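Local coordinates for protein thioredoxin peroxidase 2 (PDB 2C0D) that probably reduces hydrogen peroxide and organic hydroperoxides to water and alcohols, as a thioredoxin-dependent 2-Cys peroxiredoxin of the malaria parasite mitochondrion, at residues 56-61 and 181-186; 64-69 and 97-102; 128-133 and 140-145; 134-139 and 148-153. One frame throughout, in Å; residues are numbered along the deposited sequence.

Contact 1. Residues 56-61 and 181-186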
loop_
_atom_site.group_PDB
_atom_site.type_symbol
_atom_site.label_atom_id
_atom_site.label_comp_id
_atom_site.label_asym_id
_atom_site.label_seq_id
_atom_site.Cartn_x
_atom_site.Cartn_y
_atom_site.Cartn_z
ATOM N N GLN B 56 9.581 -18.805 -11.491
ATOM C CA GLN B 56 8.628 -19.857 -11.150
ATOM C C GLN B 56 7.261 -19.363 -10.687
ATOM O O GLN B 56 6.218 -19.827 -11.180
ATOM C CB GLN B 56 9.212 -20.754 -10.049
ATOM C CG GLN B 56 10.510 -21.451 -10.453
ATOM C CD GLN B 56 10.323 -22.337 -11.661
ATOM O OE1 GLN B 56 9.283 -22.990 -11.819
ATOM N NE2 GLN B 56 11.329 -22.361 -12.539
ATOM N N LYS B 57 7.273 -18.450 -9.707
ATOM C CA LYS B 57 6.067 -18.054 -8.988
ATOM C C LYS B 57 6.170 -16.582 -8.566
ATOM O O LYS B 57 7.282 -16.072 -8.344
ATOM C CB LYS B 57 5.940 -18.853 -7.679
ATOM C CG LYS B 57 5.960 -20.375 -7.828
ATOM C CD LYS B 57 5.672 -21.004 -6.505
ATOM C CE LYS B 57 4.207 -20.909 -6.233
ATOM N NZ LYS B 57 3.888 -21.993 -5.296
ATOM N N TYR B 58 5.017 -15.928 -8.466
ATOM C CA TYR B 58 4.897 -14.647 -7.753
ATOM C C TYR B 58 4.993 -14.956 -6.268
ATOM O O TYR B 58 4.744 -16.104 -5.864
ATOM C CB TYR B 58 3.528 -14.017 -8.003
ATOM C CG TYR B 58 3.327 -13.560 -9.426
ATOM C CD1 TYR B 58 3.616 -12.250 -9.798
ATOM C CD2 TYR B 58 2.823 -14.433 -10.386
ATOM C CE1 TYR B 58 3.432 -11.826 -11.121
ATOM C CE2 TYR B 58 2.628 -14.020 -11.724
ATOM C CZ TYR B 58 2.943 -12.722 -12.067
ATOM O OH TYR B 58 2.745 -12.308 -13.364
ATOM N N CYS B 59 5.382 -13.963 -5.463
ATOM C CA CYS B 59 5.331 -14.114 -3.999
ATOM C C CYS B 59 4.496 -13.011 -3.394
ATOM O O CYS B 59 4.517 -11.872 -3.890
ATOM C CB CYS B 59 6.724 -14.007 -3.400
ATOM S SG CYS B 59 7.765 -15.397 -3.871
ATOM N N CYS B 60 3.780 -13.330 -2.325
ATOM C CA CYS B 60 3.091 -12.304 -1.535
ATOM C C CYS B 60 3.720 -12.402 -0.136
ATOM O O CYS B 60 3.613 -13.443 0.504
ATOM C CB CYS B 60 1.581 -12.569 -1.499
ATOM S SG CYS B 60 0.713 -11.464 -0.410
ATOM N N LEU B 61 4.442 -11.366 0.278
ATOM C CA LEU B 61 5.048 -11.356 1.610
ATOM C C LEU B 61 4.084 -10.666 2.563
ATOM O O LEU B 61 3.745 -9.480 2.355
ATOM C CB LEU B 61 6.366 -10.589 1.625
ATOM C CG LEU B 61 7.383 -11.001 0.567
ATOM C CD1 LEU B 61 8.713 -10.254 0.752
ATOM C CD2 LEU B 61 7.583 -12.553 0.540
ATOM N N SER B 181 -4.515 -7.558 -10.998
ATOM C CA SER B 181 -4.070 -6.416 -11.821
ATOM C C SER B 181 -2.616 -6.536 -12.258
ATOM O O SER B 181 -2.275 -6.211 -13.403
ATOM C CB SER B 181 -4.275 -5.102 -11.079
ATOM O OG SER B 181 -5.656 -4.879 -10.836
ATOM N N ILE B 182 -1.752 -7.020 -11.353
ATOM C CA ILE B 182 -0.337 -7.212 -11.679
ATOM C C ILE B 182 -0.159 -8.301 -12.744
ATOM O O ILE B 182 0.592 -8.119 -13.713
ATOM C CB ILE B 182 0.488 -7.534 -10.413
ATOM C CG1 ILE B 182 0.487 -6.296 -9.485
ATOM C CG2 ILE B 182 1.949 -8.032 -10.805
ATOM C CD1 ILE B 182 0.900 -6.603 -8.006
ATOM N N ILE B 183 -0.884 -9.409 -12.575
ATOM C CA ILE B 183 -0.864 -10.475 -13.582
ATOM C C ILE B 183 -1.319 -9.933 -14.958
ATOM O O ILE B 183 -0.707 -10.237 -15.994
ATOM C CB ILE B 183 -1.652 -11.707 -13.106
ATOM C CG1 ILE B 183 -0.898 -12.340 -11.933
ATOM C CG2 ILE B 183 -1.858 -12.723 -14.266
ATOM C CD1 ILE B 183 -1.748 -13.441 -11.185
ATOM N N HIS B 184 -2.363 -9.129 -14.951
ATOM C CA HIS B 184 -2.846 -8.498 -16.197
ATOM C C HIS B 184 -1.785 -7.661 -16.900
ATOM O O HIS B 184 -1.632 -7.759 -18.147
ATOM C CB HIS B 184 -4.134 -7.692 -15.980
ATOM C CG HIS B 184 -4.633 -7.063 -17.240
ATOM N ND1 HIS B 184 -5.055 -7.814 -18.314
ATOM C CD2 HIS B 184 -4.696 -5.767 -17.633
ATOM C CE1 HIS B 184 -5.396 -7.005 -19.306
ATOM N NE2 HIS B 184 -5.171 -5.760 -18.925
ATOM N N VAL B 185 -1.064 -6.828 -16.139
ATOM C CA VAL B 185 0.035 -6.033 -16.689
ATOM C C VAL B 185 1.065 -6.969 -17.311
ATOM O O VAL B 185 1.551 -6.727 -18.427
ATOM C CB VAL B 185 0.730 -5.170 -15.576
ATOM C CG1 VAL B 185 2.026 -4.532 -16.087
ATOM C CG2 VAL B 185 -0.236 -4.103 -15.118
ATOM N N ASP B 186 1.384 -8.058 -16.597
ATOM C CA ASP B 186 2.421 -8.979 -17.072
ATOM C C ASP B 186 2.034 -9.677 -18.371
ATOM O O ASP B 186 2.901 -9.976 -19.202
ATOM C CB ASP B 186 2.734 -10.010 -15.993
ATOM C CG ASP B 186 3.540 -9.423 -14.848
ATOM O OD1 ASP B 186 3.965 -8.248 -14.961
ATOM O OD2 ASP B 186 3.747 -10.142 -13.842
#

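Contact 2. Residues 64-69 and 97-102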
loop_
_atom_site.group_PDB
_atom_site.type_symbol
_atom_site.label_atom_id
_atom_site.label_comp_id
_atom_site.label_asym_id
_atom_site.label_seq_id
_atom_site.Cartn_x
_atom_site.Cartn_y
_atom_site.Cartn_z
ATOM N N TYR B 64 3.763 -9.346 9.890
ATOM C CA TYR B 64 2.810 -9.057 10.998
ATOM C C TYR B 64 3.543 -9.149 12.327
ATOM O O TYR B 64 4.639 -9.762 12.396
ATOM C CB TYR B 64 1.609 -10.032 10.984
ATOM C CG TYR B 64 2.084 -11.458 10.982
ATOM C CD1 TYR B 64 2.437 -12.126 12.187
ATOM C CD2 TYR B 64 2.257 -12.130 9.764
ATOM C CE1 TYR B 64 2.942 -13.430 12.158
ATOM C CE2 TYR B 64 2.768 -13.431 9.730
ATOM C CZ TYR B 64 3.110 -14.059 10.909
ATOM O OH TYR B 64 3.615 -15.346 10.787
ATOM N N PRO B 65 2.984 -8.498 13.365
ATOM C CA PRO B 65 3.452 -8.581 14.754
ATOM C C PRO B 65 2.769 -9.728 15.525
ATOM O O PRO B 65 1.616 -10.076 15.232
ATOM C CB PRO B 65 2.994 -7.217 15.330
ATOM C CG PRO B 65 1.656 -6.999 14.669
ATOM C CD PRO B 65 1.917 -7.478 13.206
ATOM N N LEU B 66 3.508 -10.314 16.477
ATOM C CA LEU B 66 2.951 -11.310 17.393
ATOM C C LEU B 66 2.852 -10.835 18.857
ATOM O O LEU B 66 2.448 -11.614 19.713
ATOM C CB LEU B 66 3.758 -12.610 17.349
ATOM C CG LEU B 66 3.612 -13.470 16.091
ATOM C CD1 LEU B 66 4.312 -14.846 16.288
ATOM C CD2 LEU B 66 2.175 -13.677 15.670
ATOM N N ASN B 67 3.143 -9.571 19.131
ATOM C CA ASN B 67 2.962 -9.083 20.516
ATOM C C ASN B 67 1.471 -9.075 20.871
ATOM O O ASN B 67 0.615 -8.957 19.982
ATOM C CB ASN B 67 3.613 -7.730 20.736
ATOM C CG ASN B 67 3.217 -6.738 19.695
ATOM O OD1 ASN B 67 2.134 -6.171 19.763
ATOM N ND2 ASN B 67 4.101 -6.504 18.721
ATOM N N TYR B 68 1.140 -9.243 22.142
ATOM C CA TYR B 68 -0.284 -9.312 22.505
ATOM C C TYR B 68 -1.092 -8.071 22.145
ATOM O O TYR B 68 -2.288 -8.182 21.867
ATOM C CB TYR B 68 -0.478 -9.625 23.983
ATOM C CG TYR B 68 -0.029 -11.020 24.378
ATOM C CD1 TYR B 68 -0.168 -12.102 23.511
ATOM C CD2 TYR B 68 0.493 -11.253 25.656
ATOM C CE1 TYR B 68 0.255 -13.375 23.868
ATOM C CE2 TYR B 68 0.892 -12.541 26.048
ATOM C CZ TYR B 68 0.773 -13.588 25.140
ATOM O OH TYR B 68 1.174 -14.866 25.486
ATOM N N THR B 69 -0.466 -6.906 22.174
ATOM C CA THR B 69 -1.203 -5.681 21.856
ATOM C C THR B 69 -1.763 -5.735 20.437
ATOM O O THR B 69 -2.954 -5.403 20.228
ATOM C CB THR B 69 -0.364 -4.423 22.049
ATOM O OG1 THR B 69 0.051 -4.371 23.420
ATOM C CG2 THR B 69 -1.214 -3.168 21.768
ATOM N N SER B 97 7.315 -12.921 10.439
ATOM C CA SER B 97 7.386 -12.118 11.694
ATOM C C SER B 97 8.781 -12.299 12.294
ATOM O O SER B 97 9.509 -13.226 11.903
ATOM C CB SER B 97 6.307 -12.482 12.723
ATOM O OG SER B 97 6.609 -13.734 13.378
ATOM N N VAL B 98 9.123 -11.466 13.273
ATOM C CA VAL B 98 10.463 -11.564 13.920
ATOM C C VAL B 98 10.610 -12.763 14.900
ATOM O O VAL B 98 11.696 -13.014 15.445
ATOM C CB VAL B 98 10.887 -10.226 14.577
ATOM C CG1 VAL B 98 10.862 -9.113 13.516
ATOM C CG2 VAL B 98 10.004 -9.884 15.696
ATOM N N ASP B 99 9.562 -13.542 15.033
ATOM C CA ASP B 99 9.479 -14.531 16.109
ATOM C C ASP B 99 10.018 -15.883 15.667
ATOM O O ASP B 99 10.166 -16.119 14.465
ATOM C CB ASP B 99 8.029 -14.663 16.541
ATOM C CG ASP B 99 7.417 -13.321 16.980
ATOM O OD1 ASP B 99 7.247 -13.119 18.204
ATOM O OD2 ASP B 99 7.063 -12.495 16.109
ATOM N N SER B 100 10.288 -16.782 16.622
ATOM C CA SER B 100 10.997 -18.030 16.293
ATOM C C SER B 100 10.099 -19.096 15.648
ATOM O O SER B 100 8.850 -18.990 15.684
ATOM C CB SER B 100 11.568 -18.622 17.596
ATOM O OG SER B 100 10.492 -18.998 18.459
ATOM N N VAL B 101 10.729 -20.148 15.111
ATOM C CA VAL B 101 9.966 -21.267 14.533
ATOM C C VAL B 101 9.070 -21.888 15.613
ATOM O O VAL B 101 7.920 -22.194 15.335
ATOM C CB VAL B 101 10.887 -22.304 13.869
ATOM C CG1 VAL B 101 10.080 -23.481 13.340
ATOM C CG2 VAL B 101 11.639 -21.613 12.698
ATOM N N TYR B 102 9.590 -22.004 16.846
ATOM C CA TYR B 102 8.776 -22.534 17.960
ATOM C C TYR B 102 7.521 -21.668 18.143
ATOM O O TYR B 102 6.417 -22.183 18.252
ATOM C CB TYR B 102 9.558 -22.517 19.288
ATOM C CG TYR B 102 8.698 -23.027 20.387
ATOM C CD1 TYR B 102 8.643 -24.415 20.636
ATOM C CD2 TYR B 102 7.925 -22.165 21.156
ATOM C CE1 TYR B 102 7.832 -24.926 21.659
ATOM C CE2 TYR B 102 7.098 -22.660 22.188
ATOM C CZ TYR B 102 7.056 -24.042 22.403
ATOM O OH TYR B 102 6.249 -24.544 23.394
HETATM O O HOH W 1 7.044 -9.333 13.884
HETATM O O HOH W 2 6.385 -10.006 16.447
#

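Contact 3. Residues 128-133 and 140-145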
loop_
_atom_site.group_PDB
_atom_site.type_symbol
_atom_site.label_atom_id
_atom_site.label_comp_id
_atom_site.label_asym_id
_atom_site.label_seq_id
_atom_site.Cartn_x
_atom_site.Cartn_y
_atom_site.Cartn_z
ATOM N N ILE B 128 14.356 -13.947 12.488
ATOM C CA ILE B 128 14.849 -13.863 13.865
ATOM C C ILE B 128 15.986 -12.882 14.019
ATOM O O ILE B 128 16.176 -12.372 15.130
ATOM C CB ILE B 128 15.271 -15.197 14.503
ATOM C CG1 ILE B 128 16.246 -15.927 13.575
ATOM C CG2 ILE B 128 14.022 -15.958 15.077
ATOM C CD1 ILE B 128 16.988 -16.989 14.340
ATOM N N ASN B 129 16.665 -12.531 12.917
ATOM C CA ASN B 129 17.718 -11.502 13.012
ATOM C C ASN B 129 17.243 -10.083 12.597
ATOM O O ASN B 129 18.038 -9.133 12.614
ATOM C CB ASN B 129 18.926 -11.907 12.167
ATOM C CG ASN B 129 19.538 -13.220 12.618
ATOM O OD1 ASN B 129 19.528 -13.561 13.808
ATOM N ND2 ASN B 129 20.074 -13.988 11.643
ATOM N N LYS B 130 15.963 -9.983 12.223
ATOM C CA LYS B 130 15.255 -8.722 11.871
ATOM C C LYS B 130 15.665 -8.082 10.558
ATOM O O LYS B 130 15.107 -7.031 10.208
ATOM C CB LYS B 130 15.320 -7.663 13.004
ATOM C CG LYS B 130 14.915 -8.250 14.376
ATOM C CD LYS B 130 14.860 -7.174 15.426
ATOM C CE LYS B 130 14.563 -7.780 16.791
ATOM N NZ LYS B 130 15.868 -8.253 17.378
ATOM N N ASP B 131 16.590 -8.703 9.826
ATOM C CA ASP B 131 17.089 -8.123 8.549
ATOM C C ASP B 131 16.041 -8.136 7.421
ATOM O O ASP B 131 16.080 -7.273 6.521
ATOM C CB ASP B 131 18.382 -8.804 8.085
ATOM C CG ASP B 131 18.194 -10.272 7.806
ATOM O OD1 ASP B 131 18.152 -11.040 8.800
ATOM O OD2 ASP B 131 18.099 -10.688 6.604
ATOM N N ILE B 132 15.096 -9.079 7.463
ATOM C CA ILE B 132 14.098 -9.121 6.405
ATOM C C ILE B 132 13.182 -7.932 6.615
ATOM O O ILE B 132 12.956 -7.127 5.689
ATOM C CB ILE B 132 13.302 -10.426 6.405
ATOM C CG1 ILE B 132 14.252 -11.658 6.240
ATOM C CG2 ILE B 132 12.257 -10.395 5.242
ATOM C CD1 ILE B 132 13.481 -12.964 6.431
ATOM N N SER B 133 12.642 -7.808 7.828
ATOM C CA SER B 133 11.764 -6.642 8.118
ATOM C C SER B 133 12.507 -5.331 7.895
ATOM O O SER B 133 11.927 -4.382 7.353
ATOM C CB SER B 133 11.163 -6.694 9.538
ATOM O OG SER B 133 10.426 -7.907 9.688
ATOM N N TYR B 140 9.755 -2.056 13.104
ATOM C CA TYR B 140 9.408 -0.992 14.045
ATOM C C TYR B 140 10.321 -1.086 15.265
ATOM O O TYR B 140 10.345 -2.110 15.952
ATOM C CB TYR B 140 7.968 -1.161 14.467
ATOM C CG TYR B 140 7.576 -0.183 15.541
ATOM C CD1 TYR B 140 7.343 1.151 15.235
ATOM C CD2 TYR B 140 7.492 -0.596 16.857
ATOM C CE1 TYR B 140 6.978 2.070 16.233
ATOM C CE2 TYR B 140 7.121 0.302 17.868
ATOM C CZ TYR B 140 6.883 1.624 17.539
ATOM O OH TYR B 140 6.535 2.482 18.564
ATOM N N ASP B 141 11.016 0.009 15.558
ATOM C CA ASP B 141 11.787 0.150 16.841
ATOM C C ASP B 141 12.782 -0.987 17.139
ATOM O O ASP B 141 13.008 -1.302 18.301
ATOM C CB ASP B 141 10.846 0.299 18.042
ATOM C CG ASP B 141 11.513 1.030 19.216
ATOM O OD1 ASP B 141 12.348 1.921 18.957
ATOM O OD2 ASP B 141 11.148 0.758 20.365
ATOM N N ASN B 142 13.408 -1.552 16.102
ATOM C CA ASN B 142 14.297 -2.711 16.298
ATOM C C ASN B 142 13.645 -3.836 17.089
ATOM O O ASN B 142 14.323 -4.553 17.866
ATOM C CB ASN B 142 15.596 -2.301 17.010
ATOM C CG ASN B 142 16.671 -3.339 16.842
ATOM O OD1 ASN B 142 16.851 -3.865 15.741
ATOM N ND2 ASN B 142 17.328 -3.721 17.946
ATOM N N SER B 143 12.332 -3.996 16.884
ATOM C CA SER B 143 11.520 -4.826 17.738
ATOM C C SER B 143 10.605 -5.830 17.009
ATOM O O SER B 143 10.688 -7.043 17.267
ATOM C CB SER B 143 10.711 -3.962 18.713
ATOM O OG SER B 143 10.055 -4.820 19.634
ATOM N N PHE B 144 9.719 -5.342 16.130
ATOM C CA PHE B 144 8.787 -6.234 15.456
ATOM C C PHE B 144 8.369 -5.674 14.121
ATOM O O PHE B 144 8.601 -4.515 13.845
ATOM C CB PHE B 144 7.551 -6.522 16.314
ATOM C CG PHE B 144 6.744 -5.309 16.685
ATOM C CD1 PHE B 144 5.800 -4.799 15.795
ATOM C CD2 PHE B 144 6.901 -4.686 17.930
ATOM C CE1 PHE B 144 5.007 -3.691 16.142
ATOM C CE2 PHE B 144 6.114 -3.583 18.292
ATOM C CZ PHE B 144 5.176 -3.071 17.387
ATOM N N ALA B 145 7.770 -6.512 13.313
ATOM C CA ALA B 145 7.326 -6.098 11.988
ATOM C C ALA B 145 5.960 -5.411 11.997
ATOM O O ALA B 145 4.980 -5.862 12.643
ATOM C CB ALA B 145 7.308 -7.294 11.032
#

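Contact 4. Residues 134-139 and 148-153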
loop_
_atom_site.group_PDB
_atom_site.type_symbol
_atom_site.label_atom_id
_atom_site.label_comp_id
_atom_site.label_asym_id
_atom_site.label_seq_id
_atom_site.Cartn_x
_atom_site.Cartn_y
_atom_site.Cartn_z
ATOM N N LYS B 134 13.800 -5.268 8.249
ATOM C CA LYS B 134 14.550 -4.013 8.044
ATOM C C LYS B 134 14.642 -3.651 6.557
ATOM O O LYS B 134 14.443 -2.475 6.173
ATOM C CB LYS B 134 15.964 -4.109 8.643
ATOM C CG LYS B 134 16.732 -2.739 8.625
ATOM N N ASN B 135 14.943 -4.653 5.743
ATOM C CA ASN B 135 15.180 -4.424 4.316
ATOM C C ASN B 135 13.899 -4.220 3.511
ATOM O O ASN B 135 13.960 -3.700 2.388
ATOM C CB ASN B 135 16.007 -5.558 3.777
ATOM C CG ASN B 135 17.497 -5.345 4.072
ATOM O OD1 ASN B 135 18.079 -5.970 4.956
ATOM N ND2 ASN B 135 18.087 -4.380 3.385
ATOM N N TYR B 136 12.765 -4.609 4.084
ATOM C CA TYR B 136 11.435 -4.201 3.531
ATOM C C TYR B 136 10.847 -2.925 4.181
ATOM O O TYR B 136 9.692 -2.570 3.881
ATOM C CB TYR B 136 10.462 -5.388 3.505
ATOM C CG TYR B 136 10.850 -6.404 2.448
ATOM C CD1 TYR B 136 10.289 -6.332 1.156
ATOM C CD2 TYR B 136 11.745 -7.447 2.732
ATOM C CE1 TYR B 136 10.656 -7.268 0.138
ATOM C CE2 TYR B 136 12.126 -8.408 1.700
ATOM C CZ TYR B 136 11.566 -8.281 0.424
ATOM O OH TYR B 136 11.888 -9.171 -0.583
ATOM N N ASN B 137 11.661 -2.233 5.012
ATOM C CA ASN B 137 11.304 -0.942 5.634
ATOM C C ASN B 137 10.079 -1.084 6.545
ATOM O O ASN B 137 9.255 -0.168 6.670
ATOM C CB ASN B 137 11.035 0.104 4.536
ATOM C CG ASN B 137 12.291 0.459 3.747
ATOM O OD1 ASN B 137 13.414 0.351 4.235
ATOM N ND2 ASN B 137 12.094 0.902 2.497
ATOM N N VAL B 138 9.927 -2.255 7.181
ATOM C CA VAL B 138 8.777 -2.496 8.056
ATOM C C VAL B 138 9.198 -2.926 9.482
ATOM O O VAL B 138 8.372 -3.408 10.241
ATOM C CB VAL B 138 7.764 -3.525 7.462
ATOM C CG1 VAL B 138 7.096 -2.949 6.210
ATOM C CG2 VAL B 138 8.422 -4.892 7.161
ATOM N N LEU B 139 10.449 -2.702 9.845
ATOM C CA LEU B 139 10.889 -3.046 11.216
ATOM C C LEU B 139 10.599 -1.841 12.108
ATOM O O LEU B 139 11.121 -0.728 11.865
ATOM C CB LEU B 139 12.390 -3.367 11.243
ATOM C CG LEU B 139 12.915 -3.781 12.629
ATOM C CD1 LEU B 139 12.156 -5.055 13.136
ATOM C CD2 LEU B 139 14.401 -4.022 12.586
ATOM N N GLY B 148 2.876 -5.011 7.012
ATOM C CA GLY B 148 3.307 -4.715 5.641
ATOM C C GLY B 148 2.928 -5.845 4.712
ATOM O O GLY B 148 2.828 -7.014 5.131
ATOM N N LEU B 149 2.734 -5.524 3.432
ATOM C CA LEU B 149 2.462 -6.554 2.447
ATOM C C LEU B 149 3.146 -6.175 1.152
ATOM O O LEU B 149 3.099 -5.011 0.739
ATOM C CB LEU B 149 0.958 -6.674 2.198
ATOM C CG LEU B 149 0.563 -7.755 1.180
ATOM C CD1 LEU B 149 -0.763 -8.438 1.573
ATOM C CD2 LEU B 149 0.461 -7.084 -0.189
ATOM N N PHE B 150 3.795 -7.148 0.527
ATOM C CA PHE B 150 4.497 -6.873 -0.749
ATOM C C PHE B 150 4.181 -7.940 -1.764
ATOM O O PHE B 150 4.089 -9.128 -1.412
ATOM C CB PHE B 150 6.023 -6.884 -0.489
ATOM C CG PHE B 150 6.456 -5.798 0.476
ATOM C CD1 PHE B 150 6.903 -4.562 -0.011
ATOM C CD2 PHE B 150 6.364 -5.985 1.858
ATOM C CE1 PHE B 150 7.294 -3.552 0.874
ATOM C CE2 PHE B 150 6.720 -4.966 2.751
ATOM C CZ PHE B 150 7.171 -3.744 2.257
ATOM N N ILE B 151 4.090 -7.564 -3.033
ATOM C CA ILE B 151 3.936 -8.564 -4.085
ATOM C C ILE B 151 5.213 -8.512 -4.914
ATOM O O ILE B 151 5.635 -7.414 -5.386
ATOM C CB ILE B 151 2.701 -8.267 -4.987
ATOM C CG1 ILE B 151 1.406 -8.237 -4.171
ATOM C CG2 ILE B 151 2.638 -9.283 -6.194
ATOM C CD1 ILE B 151 1.144 -9.522 -3.436
ATOM N N ILE B 152 5.808 -9.681 -5.107
ATOM C CA ILE B 152 7.064 -9.857 -5.824
ATOM C C ILE B 152 6.769 -10.607 -7.135
ATOM O O ILE B 152 6.103 -11.642 -7.110
ATOM C CB ILE B 152 8.036 -10.721 -4.955
ATOM C CG1 ILE B 152 8.122 -10.178 -3.513
ATOM C CG2 ILE B 152 9.414 -10.898 -5.627
ATOM C CD1 ILE B 152 8.653 -8.759 -3.392
ATOM N N ASP B 153 7.243 -10.115 -8.273
ATOM C CA ASP B 153 6.920 -10.839 -9.517
ATOM C C ASP B 153 7.923 -11.959 -9.829
ATOM O O ASP B 153 8.841 -12.257 -9.036
ATOM C CB ASP B 153 6.700 -9.836 -10.693
ATOM C CG ASP B 153 8.005 -9.191 -11.166
ATOM O OD1 ASP B 153 9.101 -9.701 -10.811
ATOM O OD2 ASP B 153 7.951 -8.177 -11.921
#

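Contact 1. Residues 56-61 and 181-186
The phenol ring of Tyr58 meets the carboxylate of Asp186 at its edge, with OD2 in the ring plane. The two planes are only 13° apart, so the two flat groups are nearly coplanar. Ile182 and Ile183 approach the same ring obliquely. This is helix-on-sheet packing in the thioredoxin-like fold of peroxiredoxins. Helix 172-188 packs against strand 58-63; locally, segments 58-61 and 181-186 run nearly antiparallel, at 153°. Tyr58 projects toward the helix, its CG anti to its own carbonyl carbon (chi1 -68°). Its OH donates to Asp186 OD2. The modelled length of 2.4 Å between Tyr58 OH and Asp186 OD2 is very short and its exact value is doubtful. The other oxygen, Asp186 OD1, forms a salt bridge with Arg159, which would favour a charged carboxylate. The acid therefore ties the strand, the helix and strand 158-164 together. Ile182 also packs on Ile168 of the second subunit. The apolar part is an off-centre CH-pi contact, with Ile183 CG1 4.3 Å from the Tyr58 ring centroid. Beside it, Ile182 CG2 lies 4.1 Å from Tyr58 CE1.

Contact 2. Residues 64-69 and 97-102
Leu66 and Asp99 cross obliquely, and the leucine lies against the carboxylate from above its plane. CD1 of Leu66 is 3.5 Å from Asp99 CG, while Leu66 CB lies near both carboxylate oxygens. The contact belongs to the probable active-site end of the thioredoxin-like fold. Residues 64-69 are the loop that leaves strand 58-63 and leads to helix 73-81, and residues 97-102 leave the neighbouring parallel strand 91-97. Tyr64 and Ser97 form the inner half. CE1 of Tyr64 is 3.5 Å from Ser97 CB, which meets the ring obliquely. Tyr64 CG sits between the backbone N and the carbonyl carbon (chi1 54°), and this places CE1 against Ser97 CB. Leu66 CG lies at the edge of that ring, in its plane. The ring of Trp107 also meets Tyr64, and His104 of the same helix touches Tyr64, Leu66 and Ser97. The side chain of Tyr64 is about 7 Å from that of Cys72, the predicted peroxidatic cysteine, so this packing borders the probable active site. Two waters bridge the segments. Water 1 links backbone to backbone: it donates to Tyr64 O at 2.9 Å and accepts from Val98 N at 3.0 Å. Water 2 accepts from Leu66 N at 2.9 Å. The same water 2 donates to Asp99 OD2 at 2.6 Å, so the oxygen that touches Leu66 CB also holds the bridge to Leu66 N.

Contact 3. Residues 128-133 and 140-145
Tyr140 O is gripped by two backbone donors at the end of a hairpin. Lys130 packs against the turn of this hairpin, and Ser133 against the strand that follows it. Ser143 N reaches Tyr140 O at 2.9 Å and Phe144 N reaches the same Tyr140 O at 3.3 Å. Ser143 and Phe144 thus both face Tyr140, a classic beta bulge. Asp141 and Asn142 make the tight turn, both with positive phi. The hairpin joins short strand 139-140 to strand 144-152, at the end of the sheet of this thioredoxin-like fold. Lys130 comes from the N-cap position of helix 131-135. Its side chain is extended through CD and CE and bends only at the last torsion (chi4 84°). It crosses the Asn142 side chain at about a right angle. The methylenes do the touching: Lys130 CE is 3.4 Å from Asn142 O, and Lys130 CD is 3.9 Å from Asn142 OD1. The ammonium nitrogen stays farther back, with Lys130 NZ 4.0 Å from Asn142 O. Deeper in, Ser133 points toward the strand and its OG lies 3.5 Å from Ala145 CB. Phe63 touches both Ser133 and Ala145. The carboxylate of Asp127 accepts from Ile132 N and Ser133 N and fixes the helix start. Between the segments, then, the contact rests on close packing. The lysine charge may be weakly favoured by the carbonyl oxygen of Asn142.

Contact 4. Residues 134-139 and 148-153
Tyr136 presses the edge of its ring onto the face of Phe150, a T-shaped pair with planes at 60° and centroids 5.1 Å apart. Helix 131-135 ends here in a Schellman motif, with bonds from Val138 N to Ser133 O and from Asn137 N to Lys134 O. Asn137 is its C-prime residue, at positive phi. The motif turns the chain toward strand 144-152 of the thioredoxin-like sheet. The bump is Tyr136 CD1, 3.8 Å above the Phe150 ring plane, over its centre. Tyr136 CB lies over the same face, toward CE2 and CZ. Phe150 is turned toward the helix end, its CG anti to its own carbonyl carbon (chi1 -63°). Ile152 CD1 meets the Tyr136 ring obliquely, 4.3 Å from Tyr136 CE1. Val138 fills the next hollow. Its CG1 lies at the edge of the Phe150 ring, 4.0 Å from Phe150 CE2. The same methyl settles over Gly148, where the missing side chain lets Val138 CG1 come to 4.2 Å from Gly148 CA. The contact is buried; Leu61 and Phe63 are among the residues that cover it. Tyr136 OH is hydrogen-bonded to Tyr32 O. Tyr136 O lies 3.2 Å from Phe150 CZ.

How the contacts relate
Strands 58-63 and 144-152, antiparallel neighbours in one mixed sheet, connect most of these contacts. Contact 1 closes the longest loop, and the other three are nested inside it. Within that loop contact 2 comes first; contacts 3 and 4 follow with alternating segments, sharing helix 131-135 and strand 144-152. Contacts 1 and 4, with centres about 15 Å apart, are joined by probable backbone bonds between the two strands. Contacts 2 and 3 lie about 10 Å apart between centres and touch at Pro65 and Phe144. Contact 1 is about 27 Å from contact 2 between centres, across the chain's centre. The sheet thus connects helix 172-188 at one end to the probable active-site loop at the other.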